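Local coordinates for ABC transporter substrate-binding protein (Bradyrhizobium japonicum, PDB 4I1D) that probably captures small solutes, possibly polyamines, in the periplasm for an ABC importer, and holds d-malate in the crystal, at residues F7-G12 with V59-T64; E103-V108 with Q229-C234. All coordinates share one frame; numbering follows the deposited sequence.

Both contacts are strand pairings buried in the core, and they meet in one mixed sheet, where strand 59-63 of interaction 1 lies beside strand 219-235 of interaction 2. Interaction 1 is parallel and belongs to a lobe packed by helices; its valines and Phe7 are apolar, and polar chemistry gathers at its C-terminal end. Interaction 2, antiparallel and close to the centre of the chain, mixes two aromatic rings with hydroxyls and a carboxylate near the ligand cleft. The two are joined by side chains: Thr64 OG1 probably hydrogen-bonds to Ser230 OG and Ser232 OG, and Asp61 of the first reaches Thr231 of the second.

Interaction 1. Residues F7-G12 with V59-T64; sequences FVSQGG and VVDTPT
Phe7 and Val8 pair with Val59 and Val60 as neighbouring parallel strands of a periplasmic binding protein lobe, whose sheet also places strand 33-38 beside 4-9. Two backbone hydrogen bonds fix the register: Val8 N donates a hydrogen bond to Val59 O (2.8 Å), and Asp61 N donates one to Val8 O (2.8 Å) with an almost straight N-H...O angle of 172°. Weaker CA-H...O contacts from Phe7 to Val59 O and from Val60 to Val8 O fill in between.

The apolar contacts divide between the two faces of the sheet. On one, the Phe7 ring has CG anti to the backbone N (chi1 174°) and brings CD1 within 3.8 Å of Val59 CG1. CZ of the same ring lies 4.0 Å from Asp61 CB, and the ring plane is only 13° from that of the carboxylate. Phe248 of helix 242-252 packs against both Phe7 and Val59. On the other face Val8 CB lies 4.2 Å from Val60 CG2, with Ile39 against Val8 and Leu236 against Val60. Where strand 4-9 ends, the Gln10 side chain, bent at chi2, crosses Asp61 at about a right angle and brings NE2 to 4.3 Å from Pro63 CD, in plain packing.

The polar contact between side chains joins Ser9 to the buried Asp61 carboxylate. Tyr14 OH also hydrogen-bonds to OD2 of Asp61, and the bonds at this oxygen would probably stabilise negative charge there. Ser9 OG, also bonded by Gln18 NE2, donates to the anti lone pair of Asp61 OD2 at 2.7 Å.

Interaction 2. Residues E103-V108 with Q229-C234; sequences EFYSSV and QSTSLC
Tyr105 has CG wedged between its own backbone N and carbonyl carbon (chi1 60°), and Thr231 holds OG1 in the same position (chi1 55°), on the side where it meets Glu103 OE1. The tyrosine ring lies over Gln229 CB. That carbon stands 3.8 Å above the ring plane, offset toward the rim, in a CH-pi contact. Thr231 N lies in the plane at the ring edge, 4.0 Å from Tyr105 CE2. On the opposite face of the sheet the Phe104 ring takes Ser230 CB over its face, 4.0 Å from the centroid, a second CH-pi contact.

The backbones beneath are antiparallel, with Phe104-Ser230 a non-hydrogen-bonded pair between two hydrogen-bonded ones. Gln229 N donates to Tyr105 O at 2.8 Å. In return Tyr105 N donates to Gln229 O at 2.9 Å, from 44° above the carbonyl plane. Thr231 N binds Glu103 O at 3.1 Å, and Ser230 CA touches the same oxygen.

The long strands 100-112 and 219-235 pair here near the centre of the chain, consistent with the two-strand hinge between lobes of type II binding proteins. The tyrosine hydroxyl hydrogen-bonds a glycerol, probably from the crystallisation liquor, and its ring meets Trp205 of the d-malate pocket edge-to-face. An alanine in place of Tyr105 would probably uncover Gln229 CB and leave Trp205 without its edge-to-face partner.

Glu103 OE1 comes within 2.5 Å of Thr231 OG1, a short approach to be read with caution; whether they bond is unsettled, because Asp61 OD1 is a competing acceptor. Two buried carboxylates appear to share one hydroxyl proton, which may raise the proton affinity of one of them.

Interaction 1. Residues F7-G12 with V59-T64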
loop_
_atom_site.group_PDB
_atom_site.type_symbol
_atom_site.label_atom_id
_atom_site.label_comp_id
_atom_site.label_asym_id
_atom_site.label_seq_id
_atom_site.Cartn_x
_atom_site.Cartn_y
_atom_site.Cartn_z
ATOM N N PHE A 7 -39.838 4.426 10.590
ATOM C CA PHE A 7 -39.834 3.005 10.271
ATOM C C PHE A 7 -38.845 2.754 9.128
ATOM O O PHE A 7 -38.884 3.444 8.112
ATOM C CB PHE A 7 -41.240 2.593 9.844
ATOM C CG PHE A 7 -41.333 1.187 9.343
ATOM C CD1 PHE A 7 -41.561 0.138 10.223
ATOM C CD2 PHE A 7 -41.189 0.907 7.994
ATOM C CE1 PHE A 7 -41.650 -1.163 9.763
ATOM C CE2 PHE A 7 -41.270 -0.395 7.523
ATOM C CZ PHE A 7 -41.498 -1.434 8.409
ATOM N N VAL A 8 -37.974 1.762 9.282
ATOM C CA VAL A 8 -36.934 1.515 8.288
ATOM C C VAL A 8 -37.006 0.095 7.715
ATOM O O VAL A 8 -37.017 -0.879 8.462
ATOM C CB VAL A 8 -35.537 1.722 8.912
ATOM C CG1 VAL A 8 -34.453 1.510 7.872
ATOM C CG2 VAL A 8 -35.445 3.112 9.544
ATOM N N SER A 9 -37.039 -0.016 6.389
ATOM C CA SER A 9 -37.033 -1.316 5.721
ATOM C C SER A 9 -36.107 -1.274 4.498
ATOM O O SER A 9 -35.191 -0.454 4.444
ATOM C CB SER A 9 -38.462 -1.744 5.341
ATOM O OG SER A 9 -38.492 -3.062 4.804
ATOM N N GLN A 10 -36.346 -2.144 3.515
ATOM C CA GLN A 10 -35.393 -2.324 2.415
ATOM C C GLN A 10 -35.779 -1.622 1.112
ATOM O O GLN A 10 -35.100 -1.782 0.095
ATOM C CB GLN A 10 -35.129 -3.813 2.153
ATOM C CG GLN A 10 -33.971 -4.402 2.941
ATOM C CD GLN A 10 -34.415 -5.474 3.924
ATOM O OE1 GLN A 10 -35.253 -5.226 4.794
ATOM N NE2 GLN A 10 -33.855 -6.676 3.785
ATOM N N GLY A 11 -36.856 -0.846 1.145
ATOM C CA GLY A 11 -37.252 -0.036 0.003
ATOM C C GLY A 11 -37.850 -0.835 -1.143
ATOM O O GLY A 11 -38.205 -2.000 -0.971
ATOM N N GLY A 12 -37.980 -0.200 -2.308
ATOM C CA GLY A 12 -38.394 -0.894 -3.519
ATOM C C GLY A 12 -39.833 -1.387 -3.491
ATOM O O GLY A 12 -40.663 -0.840 -2.752
ATOM N N VAL A 59 -38.121 2.015 14.536
ATOM C CA VAL A 59 -38.477 0.648 14.227
ATOM C C VAL A 59 -37.763 0.207 12.958
ATOM O O VAL A 59 -37.788 0.905 11.947
ATOM C CB VAL A 59 -39.995 0.492 14.052
ATOM C CG1 VAL A 59 -40.339 -0.931 13.666
ATOM C CG2 VAL A 59 -40.721 0.898 15.335
ATOM N N VAL A 60 -37.128 -0.955 13.033
ATOM C CA VAL A 60 -36.398 -1.524 11.915
ATOM C C VAL A 60 -36.948 -2.894 11.537
ATOM O O VAL A 60 -37.200 -3.737 12.395
ATOM C CB VAL A 60 -34.901 -1.646 12.239
ATOM C CG1 VAL A 60 -34.178 -2.404 11.146
ATOM C CG2 VAL A 60 -34.303 -0.251 12.415
ATOM N N ASP A 61 -37.154 -3.087 10.242
ATOM C CA ASP A 61 -37.567 -4.363 9.684
ATOM C C ASP A 61 -36.327 -5.029 9.096
ATOM O O ASP A 61 -35.736 -4.507 8.155
ATOM C CB ASP A 61 -38.595 -4.125 8.583
ATOM C CG ASP A 61 -38.815 -5.345 7.720
ATOM O OD1 ASP A 61 -38.875 -6.459 8.287
ATOM O OD2 ASP A 61 -38.930 -5.189 6.480
ATOM N N THR A 62 -35.929 -6.175 9.645
ATOM C CA THR A 62 -34.661 -6.788 9.256
ATOM C C THR A 62 -34.690 -8.322 9.361
ATOM O O THR A 62 -35.488 -8.874 10.125
ATOM C CB THR A 62 -33.528 -6.209 10.137
ATOM O OG1 THR A 62 -32.247 -6.554 9.595
ATOM C CG2 THR A 62 -33.644 -6.738 11.562
ATOM N N PRO A 63 -33.829 -9.021 8.591
ATOM C CA PRO A 63 -33.752 -10.475 8.762
ATOM C C PRO A 63 -33.649 -10.870 10.229
ATOM O O PRO A 63 -32.884 -10.305 11.003
ATOM C CB PRO A 63 -32.476 -10.848 7.996
ATOM C CG PRO A 63 -32.468 -9.853 6.869
ATOM C CD PRO A 63 -32.950 -8.559 7.499
ATOM N N THR A 64 -34.447 -11.859 10.587
ATOM C CA THR A 64 -34.708 -12.212 11.968
ATOM C C THR A 64 -33.433 -12.522 12.764
ATOM O O THR A 64 -33.341 -12.215 13.951
ATOM C CB THR A 64 -35.697 -13.391 11.995
ATOM O OG1 THR A 64 -36.891 -12.999 11.306
ATOM C CG2 THR A 64 -36.042 -13.797 13.400
#

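Interaction 2. Residues E103-V108 with Q229-C234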
loop_
_atom_site.group_PDB
_atom_site.type_symbol
_atom_site.label_atom_id
_atom_site.label_comp_id
_atom_site.label_asym_id
_atom_site.label_seq_id
_atom_site.Cartn_x
_atom_site.Cartn_y
_atom_site.Cartn_z
ATOM N N GLU A 103 -42.749 -10.916 7.996
ATOM C CA GLU A 103 -43.110 -11.509 6.715
ATOM C C GLU A 103 -42.139 -12.640 6.350
ATOM O O GLU A 103 -40.979 -12.634 6.770
ATOM C CB GLU A 103 -43.092 -10.437 5.626
ATOM C CG GLU A 103 -41.769 -9.691 5.538
ATOM C CD GLU A 103 -40.717 -10.414 4.685
ATOM O OE1 GLU A 103 -39.511 -10.155 4.876
ATOM O OE2 GLU A 103 -41.086 -11.227 3.811
ATOM N N PHE A 104 -42.608 -13.604 5.563
ATOM C CA PHE A 104 -41.761 -14.705 5.125
ATOM C C PHE A 104 -41.450 -14.602 3.639
ATOM O O PHE A 104 -42.336 -14.283 2.839
ATOM C CB PHE A 104 -42.434 -16.037 5.401
ATOM C CG PHE A 104 -42.484 -16.398 6.846
ATOM C CD1 PHE A 104 -43.549 -15.997 7.631
ATOM C CD2 PHE A 104 -41.466 -17.150 7.422
ATOM C CE1 PHE A 104 -43.605 -16.340 8.970
ATOM C CE2 PHE A 104 -41.508 -17.489 8.759
ATOM C CZ PHE A 104 -42.581 -17.079 9.540
ATOM N N TYR A 105 -40.188 -14.860 3.287
ATOM C CA TYR A 105 -39.752 -14.947 1.896
ATOM C C TYR A 105 -38.895 -16.180 1.702
ATOM O O TYR A 105 -38.412 -16.757 2.674
ATOM C CB TYR A 105 -38.953 -13.710 1.496
ATOM C CG TYR A 105 -37.688 -13.461 2.297
ATOM C CD1 TYR A 105 -36.433 -13.743 1.771
ATOM C CD2 TYR A 105 -37.749 -12.921 3.568
ATOM C CE1 TYR A 105 -35.268 -13.485 2.500
ATOM C CE2 TYR A 105 -36.598 -12.671 4.303
ATOM C CZ TYR A 105 -35.364 -12.948 3.765
ATOM O OH TYR A 105 -34.237 -12.682 4.511
ATOM N N SER A 106 -38.686 -16.571 0.448
ATOM C CA SER A 106 -37.882 -17.751 0.153
ATOM C C SER A 106 -36.749 -17.459 -0.817
ATOM O O SER A 106 -36.888 -16.631 -1.721
ATOM C CB SER A 106 -38.757 -18.865 -0.417
ATOM O OG SER A 106 -39.795 -19.205 0.482
ATOM N N SER A 107 -35.627 -18.147 -0.614
ATOM C CA SER A 107 -34.607 -18.262 -1.645
ATOM C C SER A 107 -34.955 -19.522 -2.415
ATOM O O SER A 107 -35.074 -20.581 -1.825
ATOM C CB SER A 107 -33.214 -18.387 -1.031
ATOM O OG SER A 107 -32.842 -17.180 -0.381
ATOM N N VAL A 108 -35.142 -19.406 -3.724
ATOM C CA VAL A 108 -35.623 -20.533 -4.519
ATOM C C VAL A 108 -34.764 -20.814 -5.753
ATOM O O VAL A 108 -34.018 -19.951 -6.229
ATOM C CB VAL A 108 -37.104 -20.336 -4.964
ATOM C CG1 VAL A 108 -38.044 -20.375 -3.762
ATOM C CG2 VAL A 108 -37.268 -19.026 -5.734
ATOM N N GLN A 229 -37.384 -18.153 4.814
ATOM C CA GLN A 229 -36.775 -17.173 5.700
ATOM C C GLN A 229 -37.781 -16.104 6.096
ATOM O O GLN A 229 -38.909 -16.103 5.604
ATOM C CB GLN A 229 -35.583 -16.530 5.000
ATOM C CG GLN A 229 -34.505 -17.538 4.613
ATOM C CD GLN A 229 -33.635 -17.033 3.470
ATOM O OE1 GLN A 229 -33.711 -17.530 2.337
ATOM N NE2 GLN A 229 -32.817 -16.035 3.759
ATOM N N SER A 230 -37.372 -15.190 6.974
ATOM C CA SER A 230 -38.269 -14.131 7.424
ATOM C C SER A 230 -37.523 -12.889 7.889
ATOM O O SER A 230 -36.375 -12.966 8.339
ATOM C CB SER A 230 -39.122 -14.639 8.591
ATOM O OG SER A 230 -38.321 -14.793 9.754
ATOM N N THR A 231 -38.187 -11.741 7.803
ATOM C CA THR A 231 -37.733 -10.565 8.544
ATOM C C THR A 231 -38.635 -10.357 9.761
ATOM O O THR A 231 -39.757 -10.891 9.828
ATOM C CB THR A 231 -37.714 -9.282 7.684
ATOM O OG1 THR A 231 -39.010 -9.069 7.117
ATOM C CG2 THR A 231 -36.667 -9.393 6.558
ATOM N N SER A 232 -38.127 -9.597 10.725
ATOM C CA SER A 232 -38.867 -9.272 11.937
ATOM C C SER A 232 -38.739 -7.776 12.259
ATOM O O SER A 232 -37.789 -7.112 11.828
ATOM C CB SER A 232 -38.348 -10.100 13.130
ATOM O OG SER A 232 -38.529 -11.488 12.911
ATOM N N LEU A 233 -39.695 -7.259 13.027
ATOM C CA LEU A 233 -39.652 -5.879 13.487
ATOM C C LEU A 233 -39.028 -5.843 14.875
ATOM O O LEU A 233 -39.304 -6.715 15.705
ATOM C CB LEU A 233 -41.057 -5.306 13.549
ATOM C CG LEU A 233 -41.880 -5.354 12.262
ATOM C CD1 LEU A 233 -43.176 -4.604 12.479
ATOM C CD2 LEU A 233 -41.098 -4.740 11.109
ATOM N N CYS A 234 -38.188 -4.837 15.111
ATOM C CA CYS A 234 -37.573 -4.596 16.415
ATOM C C CYS A 234 -37.435 -3.092 16.589
ATOM O O CYS A 234 -37.572 -2.338 15.626
ATOM C CB CYS A 234 -36.197 -5.244 16.500
ATOM S SG CYS A 234 -35.086 -4.705 15.164
#